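Peptide chain release factor 2 (Thermus thermophilus, PDB 2IHR) directs translation termination at the stop codons UGA and UAA, acting on the ribosome, where its GGQ motif promotes hydrolytic release of the finished peptide. Local coordinates at residues G123-A129 with H202-A206; C130-E134 with A162-Y166; S181-G185 with Q310-Y314. All coordinates share one frame; numbering follows the deposited sequence.

Contact 1 (G123-A129 with H202-A206)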
# COMPACT_ATOMS: atom_id res chain seq x y z
N GLY A 123 -16.85 -11.95 0.18
CA GLY A 123 -16.65 -13.15 -0.62
C GLY A 123 -17.73 -14.07 -0.11
O GLY A 123 -18.87 -13.63 0.11
N ALA A 124 -17.41 -15.33 0.13
CA ALA A 124 -18.42 -16.25 0.64
C ALA A 124 -18.67 -16.10 2.15
O ALA A 124 -17.80 -15.64 2.88
CB ALA A 124 -18.03 -17.64 0.33
N GLY A 125 -19.85 -16.53 2.61
CA GLY A 125 -20.19 -16.44 4.02
C GLY A 125 -21.54 -15.78 4.29
O GLY A 125 -22.06 -15.84 5.42
N GLY A 126 -22.09 -15.14 3.25
CA GLY A 126 -23.41 -14.52 3.37
C GLY A 126 -23.44 -13.25 4.20
O GLY A 126 -22.63 -12.38 3.99
N THR A 127 -24.36 -13.13 5.15
CA THR A 127 -24.38 -11.90 5.91
C THR A 127 -23.09 -11.74 6.70
O THR A 127 -22.60 -10.61 6.88
CB THR A 127 -25.54 -11.86 6.90
OG1 THR A 127 -26.70 -12.40 6.27
CG2 THR A 127 -25.81 -10.41 7.35
N GLU A 128 -22.55 -12.88 7.16
CA GLU A 128 -21.30 -12.88 7.91
C GLU A 128 -20.21 -12.19 7.09
O GLU A 128 -19.43 -11.40 7.64
CB GLU A 128 -20.85 -14.30 8.23
CG GLU A 128 -20.95 -14.72 9.70
CD GLU A 128 -19.96 -14.02 10.65
OE1 GLU A 128 -20.31 -12.95 11.21
OE2 GLU A 128 -18.83 -14.55 10.86
N ALA A 129 -20.17 -12.47 5.79
CA ALA A 129 -19.15 -11.82 4.97
C ALA A 129 -19.29 -10.29 4.79
O ALA A 129 -18.30 -9.58 4.54
CB ALA A 129 -19.07 -12.52 3.59
N HIS A 202 -18.46 -19.93 12.04
CA HIS A 202 -18.65 -19.69 10.62
C HIS A 202 -17.30 -19.32 10.07
O HIS A 202 -16.35 -18.99 10.80
CB HIS A 202 -19.62 -18.54 10.36
CG HIS A 202 -21.07 -18.94 10.42
ND1 HIS A 202 -21.59 -19.68 11.47
CD2 HIS A 202 -22.11 -18.66 9.61
CE1 HIS A 202 -22.89 -19.83 11.29
NE2 HIS A 202 -23.24 -19.22 10.18
N THR A 203 -17.19 -19.40 8.76
CA THR A 203 -15.96 -19.06 8.10
C THR A 203 -16.44 -18.09 7.06
O THR A 203 -17.45 -18.34 6.43
CB THR A 203 -15.32 -20.30 7.49
OG1 THR A 203 -15.08 -21.26 8.54
CG2 THR A 203 -14.03 -19.92 6.80
N SER A 204 -15.75 -16.97 6.93
CA SER A 204 -16.16 -15.92 6.01
C SER A 204 -14.95 -15.41 5.30
O SER A 204 -13.81 -15.62 5.76
CB SER A 204 -16.79 -14.77 6.78
OG SER A 204 -17.97 -15.16 7.44
N PHE A 205 -15.17 -14.76 4.16
CA PHE A 205 -14.06 -14.22 3.38
C PHE A 205 -14.45 -12.90 2.81
O PHE A 205 -15.63 -12.60 2.68
CB PHE A 205 -13.71 -15.14 2.20
CG PHE A 205 -13.24 -16.49 2.61
CD1 PHE A 205 -14.16 -17.47 3.00
CD2 PHE A 205 -11.88 -16.75 2.74
CE1 PHE A 205 -13.74 -18.69 3.52
CE2 PHE A 205 -11.44 -17.96 3.26
CZ PHE A 205 -12.38 -18.93 3.66
N ALA A 206 -13.43 -12.12 2.48
CA ALA A 206 -13.59 -10.80 1.84
C ALA A 206 -12.24 -10.64 1.19
O ALA A 206 -11.27 -11.10 1.73
CB ALA A 206 -13.84 -9.71 2.87
O HOH W 1 -17.03 -16.22 9.71

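Contact 2 (C130-E134 with A162-Y166)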
# COMPACT_ATOMS: atom_id res chain seq x y z
N CYS A 130 -20.49 -9.76 4.91
CA CYS A 130 -20.68 -8.33 4.73
C CYS A 130 -20.21 -7.61 5.98
O CYS A 130 -19.61 -6.53 5.92
CB CYS A 130 -22.17 -7.98 4.45
SG CYS A 130 -22.92 -8.77 2.98
N ASP A 131 -20.48 -8.23 7.12
CA ASP A 131 -20.07 -7.68 8.40
C ASP A 131 -18.53 -7.67 8.42
O ASP A 131 -17.90 -6.66 8.78
CB ASP A 131 -20.66 -8.56 9.53
CG ASP A 131 -20.48 -7.96 10.92
OD1 ASP A 131 -20.57 -6.71 11.08
OD2 ASP A 131 -20.26 -8.75 11.87
N TRP A 132 -17.93 -8.79 8.01
CA TRP A 132 -16.48 -8.94 7.95
C TRP A 132 -15.83 -7.86 7.05
O TRP A 132 -14.78 -7.31 7.37
CB TRP A 132 -16.15 -10.34 7.43
CG TRP A 132 -14.68 -10.72 7.30
CD1 TRP A 132 -14.13 -11.51 6.32
CD2 TRP A 132 -13.58 -10.34 8.17
NE1 TRP A 132 -12.78 -11.64 6.53
CE2 TRP A 132 -12.41 -10.94 7.65
CE3 TRP A 132 -13.47 -9.57 9.34
CZ2 TRP A 132 -11.17 -10.78 8.24
CZ3 TRP A 132 -12.21 -9.41 9.94
CH2 TRP A 132 -11.09 -10.01 9.38
N ALA A 133 -16.45 -7.59 5.92
CA ALA A 133 -15.94 -6.58 5.01
C ALA A 133 -15.95 -5.17 5.71
O ALA A 133 -14.99 -4.36 5.61
CB ALA A 133 -16.81 -6.60 3.75
N GLU A 134 -17.02 -4.88 6.44
CA GLU A 134 -17.10 -3.62 7.15
C GLU A 134 -16.00 -3.59 8.23
O GLU A 134 -15.44 -2.53 8.55
CB GLU A 134 -18.48 -3.50 7.76
CG GLU A 134 -18.76 -2.15 8.38
CD GLU A 134 -20.16 -2.08 8.90
OE1 GLU A 134 -21.03 -2.70 8.25
OE2 GLU A 134 -20.41 -1.41 9.93
N ALA A 162 -26.92 -6.78 6.32
CA ALA A 162 -25.96 -6.11 7.19
C ALA A 162 -24.63 -5.84 6.52
O ALA A 162 -24.35 -6.33 5.42
CB ALA A 162 -25.72 -6.94 8.47
N GLY A 163 -23.82 -5.06 7.22
CA GLY A 163 -22.50 -4.75 6.75
C GLY A 163 -22.52 -4.17 5.37
O GLY A 163 -23.55 -3.70 4.89
N ILE A 164 -21.38 -4.23 4.71
CA ILE A 164 -21.28 -3.66 3.39
C ILE A 164 -21.14 -4.67 2.26
O ILE A 164 -20.68 -5.79 2.47
CB ILE A 164 -20.10 -2.69 3.36
CG1 ILE A 164 -18.78 -3.44 3.66
CG2 ILE A 164 -20.41 -1.53 4.31
CD1 ILE A 164 -17.53 -2.65 3.39
N ASP A 165 -21.56 -4.26 1.07
CA ASP A 165 -21.49 -5.11 -0.10
C ASP A 165 -20.35 -4.69 -0.98
O ASP A 165 -19.94 -5.41 -1.91
CB ASP A 165 -22.77 -5.07 -0.90
CG ASP A 165 -23.62 -6.30 -0.69
OD1 ASP A 165 -23.10 -7.44 -0.82
OD2 ASP A 165 -24.82 -6.11 -0.40
N TYR A 166 -19.82 -3.51 -0.67
CA TYR A 166 -18.70 -2.97 -1.40
C TYR A 166 -18.25 -1.67 -0.73
O TYR A 166 -19.05 -0.95 -0.09
CB TYR A 166 -19.14 -2.73 -2.85
CG TYR A 166 -18.15 -2.01 -3.74
CD1 TYR A 166 -17.92 -0.63 -3.58
CD2 TYR A 166 -17.40 -2.71 -4.70
CE1 TYR A 166 -16.96 0.03 -4.34
CE2 TYR A 166 -16.43 -2.05 -5.48
CZ TYR A 166 -16.22 -0.68 -5.28
OH TYR A 166 -15.24 0.01 -5.98

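Contact 3 (S181-G185 with Q310-Y314)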
# COMPACT_ATOMS: atom_id res chain seq x y z
N SER A 181 0.15 -1.87 0.36
CA SER A 181 0.29 -2.79 -0.74
C SER A 181 0.35 -4.30 -0.40
O SER A 181 -0.26 -5.10 -1.09
CB SER A 181 1.46 -2.33 -1.65
OG SER A 181 2.77 -2.55 -1.12
N PRO A 182 1.03 -4.70 0.68
CA PRO A 182 1.11 -6.13 1.00
C PRO A 182 -0.15 -6.67 1.65
O PRO A 182 -0.18 -7.80 2.15
CB PRO A 182 2.28 -6.19 1.94
CG PRO A 182 2.13 -4.91 2.73
CD PRO A 182 1.84 -3.91 1.63
N GLU A 183 -1.19 -5.85 1.66
CA GLU A 183 -2.44 -6.23 2.28
C GLU A 183 -3.43 -6.74 1.24
O GLU A 183 -4.47 -7.34 1.57
CB GLU A 183 -3.01 -5.00 3.00
CG GLU A 183 -2.22 -4.59 4.22
CD GLU A 183 -2.30 -5.61 5.36
OE1 GLU A 183 -3.42 -5.85 5.88
OE2 GLU A 183 -1.23 -6.19 5.71
N ALA A 184 -3.14 -6.46 -0.02
CA ALA A 184 -4.00 -6.92 -1.09
C ALA A 184 -4.04 -8.47 -1.04
O ALA A 184 -3.03 -9.13 -0.94
CB ALA A 184 -3.46 -6.43 -2.37
N GLY A 185 -5.23 -9.04 -1.09
CA GLY A 185 -5.34 -10.48 -1.05
C GLY A 185 -6.65 -10.87 -0.42
O GLY A 185 -7.53 -10.00 -0.24
N GLN A 310 -6.54 -17.62 1.36
CA GLN A 310 -6.27 -16.45 2.19
C GLN A 310 -4.81 -16.21 2.48
O GLN A 310 -4.03 -17.15 2.74
CB GLN A 310 -6.96 -16.56 3.54
CG GLN A 310 -7.96 -17.68 3.69
CD GLN A 310 -7.35 -19.08 3.90
OE1 GLN A 310 -6.26 -19.25 4.45
NE2 GLN A 310 -8.10 -20.10 3.47
N ILE A 311 -4.43 -14.94 2.43
CA ILE A 311 -3.09 -14.57 2.83
C ILE A 311 -3.06 -14.46 4.39
O ILE A 311 -2.03 -14.72 5.02
CB ILE A 311 -2.71 -13.25 2.24
CG1 ILE A 311 -3.70 -12.18 2.74
CG2 ILE A 311 -2.65 -13.39 0.72
CD1 ILE A 311 -3.23 -10.79 2.43
N ARG A 312 -4.19 -14.12 5.01
CA ARG A 312 -4.14 -13.98 6.45
C ARG A 312 -5.39 -14.46 7.13
O ARG A 312 -6.45 -14.40 6.53
CB ARG A 312 -3.82 -12.50 6.81
CG ARG A 312 -3.63 -12.33 8.31
CD ARG A 312 -3.56 -10.93 8.62
NE ARG A 312 -2.46 -10.33 7.90
CZ ARG A 312 -2.55 -9.14 7.36
NH1 ARG A 312 -3.70 -8.47 7.48
NH2 ARG A 312 -1.51 -8.64 6.69
N SER A 313 -5.28 -15.00 8.36
CA SER A 313 -6.49 -15.47 9.08
C SER A 313 -6.69 -14.84 10.44
O SER A 313 -5.73 -14.66 11.26
CB SER A 313 -6.54 -16.99 9.24
OG SER A 313 -6.93 -17.60 8.01
N TYR A 314 -7.96 -14.48 10.66
CA TYR A 314 -8.37 -13.84 11.90
C TYR A 314 -9.31 -14.75 12.61
O TYR A 314 -10.51 -14.65 12.45
CB TYR A 314 -9.07 -12.53 11.60
CG TYR A 314 -8.27 -11.56 10.77
CD1 TYR A 314 -7.97 -11.83 9.42
CD2 TYR A 314 -7.85 -10.32 11.31
CE1 TYR A 314 -7.29 -10.92 8.62
CE2 TYR A 314 -7.17 -9.39 10.52
CZ TYR A 314 -6.91 -9.70 9.18
OH TYR A 314 -6.36 -8.75 8.38

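Contact 1 (G123-A129 with H202-A206)
Strand 115-122 gives way here to helix 127-145, and in the connecting turn G123 and A124 still hold F205 of the antiparallel neighbour, strand 201-213. G123 N donates to F205 O at 2.9 Å, and F205 N donates to A124 O at 3.1 Å. That same A124 O lies at the edge of the F205 ring and receives a CA-H...O contact from S204 CA at 3.5 Å. The chain then leaves the sheet through G125 and G126. The positive phi of G125 (129°) is one a residue without CB adopts easily, and its bare CA lets the turn pass close to S204. Beyond it the first helical turn lies against the strand, with the small A129 CB resting 3.6 Å from F205 O. S204 is short enough to share a water with E128: the water donates to E128 OE2 at 2.7 Å and sits 2.7 Å from S204 OG. A bend at chi2 (-69°) carries the E128 chain across H202 at a slant, with H202 CB 4.1 Å from E128 CG, and the carboxylate stands almost perpendicular to the imidazole (89°). The two are not ion-paired: E128 OE1 bridges to R191, and H202 ND1 bonds to R200 O. The whole is a strand-to-helix connection of a mixed alpha-beta domain, turned on glycines and docked on the adjacent strand.

Contact 2 (C130-E134 with A162-Y166)
C130 O, on the helix, is gripped by two backbone N-H groups at once. I164 N reaches it across the contact at 3.1 Å, and E134 N, one helical turn on, reaches it from the opposite face of the carbonyl plane, also at 3.1 Å. The I164 donor stands well above that plane, 56° out of it, so the two donors do not compete for the same side of the oxygen. G163 CA adds a CA-H...O contact to the same oxygen at 3.5 Å. With no CB, G163 lets the loop lie directly on the helix backbone at D131, and its positive phi (55°) turns the chain past C130. The C130 thiol, a compact and weakly polar group, lies beside the loop backbone, with SG 3.7 Å from A162 O and 3.8 Å from I164 O. On the other flank I164 points CG1 between its backbone N and carbonyl carbon (chi1 61°), which brings that methylene over the helix: it meets A133 CB at 3.7 Å and E134 N at 3.6 Å. Alanine gives the isoleucine a shallow seat there. The extended E134 chain (CG anti to the backbone N) lays OE1 against G163, 2.9 Å from G163 CA. In the next shell R138 takes E134 OE2 in a salt bridge, and R191 takes D131 OD2, so the carboxylates on this helix face are directed at arginines. A133 also packs on I120 of strand 115-122 and I164 on L156 of strand 150-158, while D165 and Y166 form a classic beta bulge opposite T157. The chemistry implies a joint in which one shared carbonyl probably fixes the height of the loop on the helix, while C130, A133 and I164 pack round it.

Contact 3 (S181-G185 with Q310-Y314)
E183 and R312 meet end-on, carboxylate against guanidinium, in a two-pronged salt bridge. R312 NH2 gives the shorter bond, 2.7 Å to E183 OE2, and R312 NH1 reaches E183 OE1 at 3.1 Å; both oxygens are approached on their syn side. The two flat groups are tilted by 23°, yet each oxygen lies close to the guanidinium plane. An arginine chain extended through chi2 and bent at chi3 (-59°) brings this edge to the acid, while E183 bends at chi2 (-67°) to present both oxygens. Also in the guanidinium plane, R312 NH1 donates to Y314 OH at 2.8 Å, from the strand position two residues on. These bonds, with a further salt bridge from R312 NE to D323, would hold the guanidinium against rotation and balance its charge in a buried setting. E183 OE1 has a second partner in Y140 OH.

Beside the polar pair I311 supplies the apolar half. Its CD1 rests in the turn of segment 181-185, 3.8 Å from E183 O, 3.8 Å from A184 O and 4.1 Å from G185 CA. Lacking a side chain, G185 leaves room for this methyl. Outward, H187 of strand 185-190 ties the two halves together by bonding to both E183 O and Y314 OH. Strand 312-315 runs parallel to strand 185-190 in the mixed sheet, and helix 342-353 covers the site, with L344 against R312 and I345 and L349 against P182.

In the fold
All three contacts reach the same mixed sheet. Contacts 1 and 2 are closest, their centres about 9 Å apart: both use helix 127-145, contact 2 is nested within the chain loop that contact 1 closes, and T127 CG2 touches A162 CB at 3.6 Å. Contact 3 lies farther along the sheet, about 15 Å from the centre of contact 1 and 17 Å from that of contact 2. Aromatic residues span these gaps: F205 CE2 packs on Q310 CG at 3.5 Å, and W132 meets the Y314 ring edge-to-face. Contact 3 alone joins the PCRF and RF-1 sequence regions. None includes Q240 of the GGQ motif, which follows strand 227-232 of the separate three-stranded sheet.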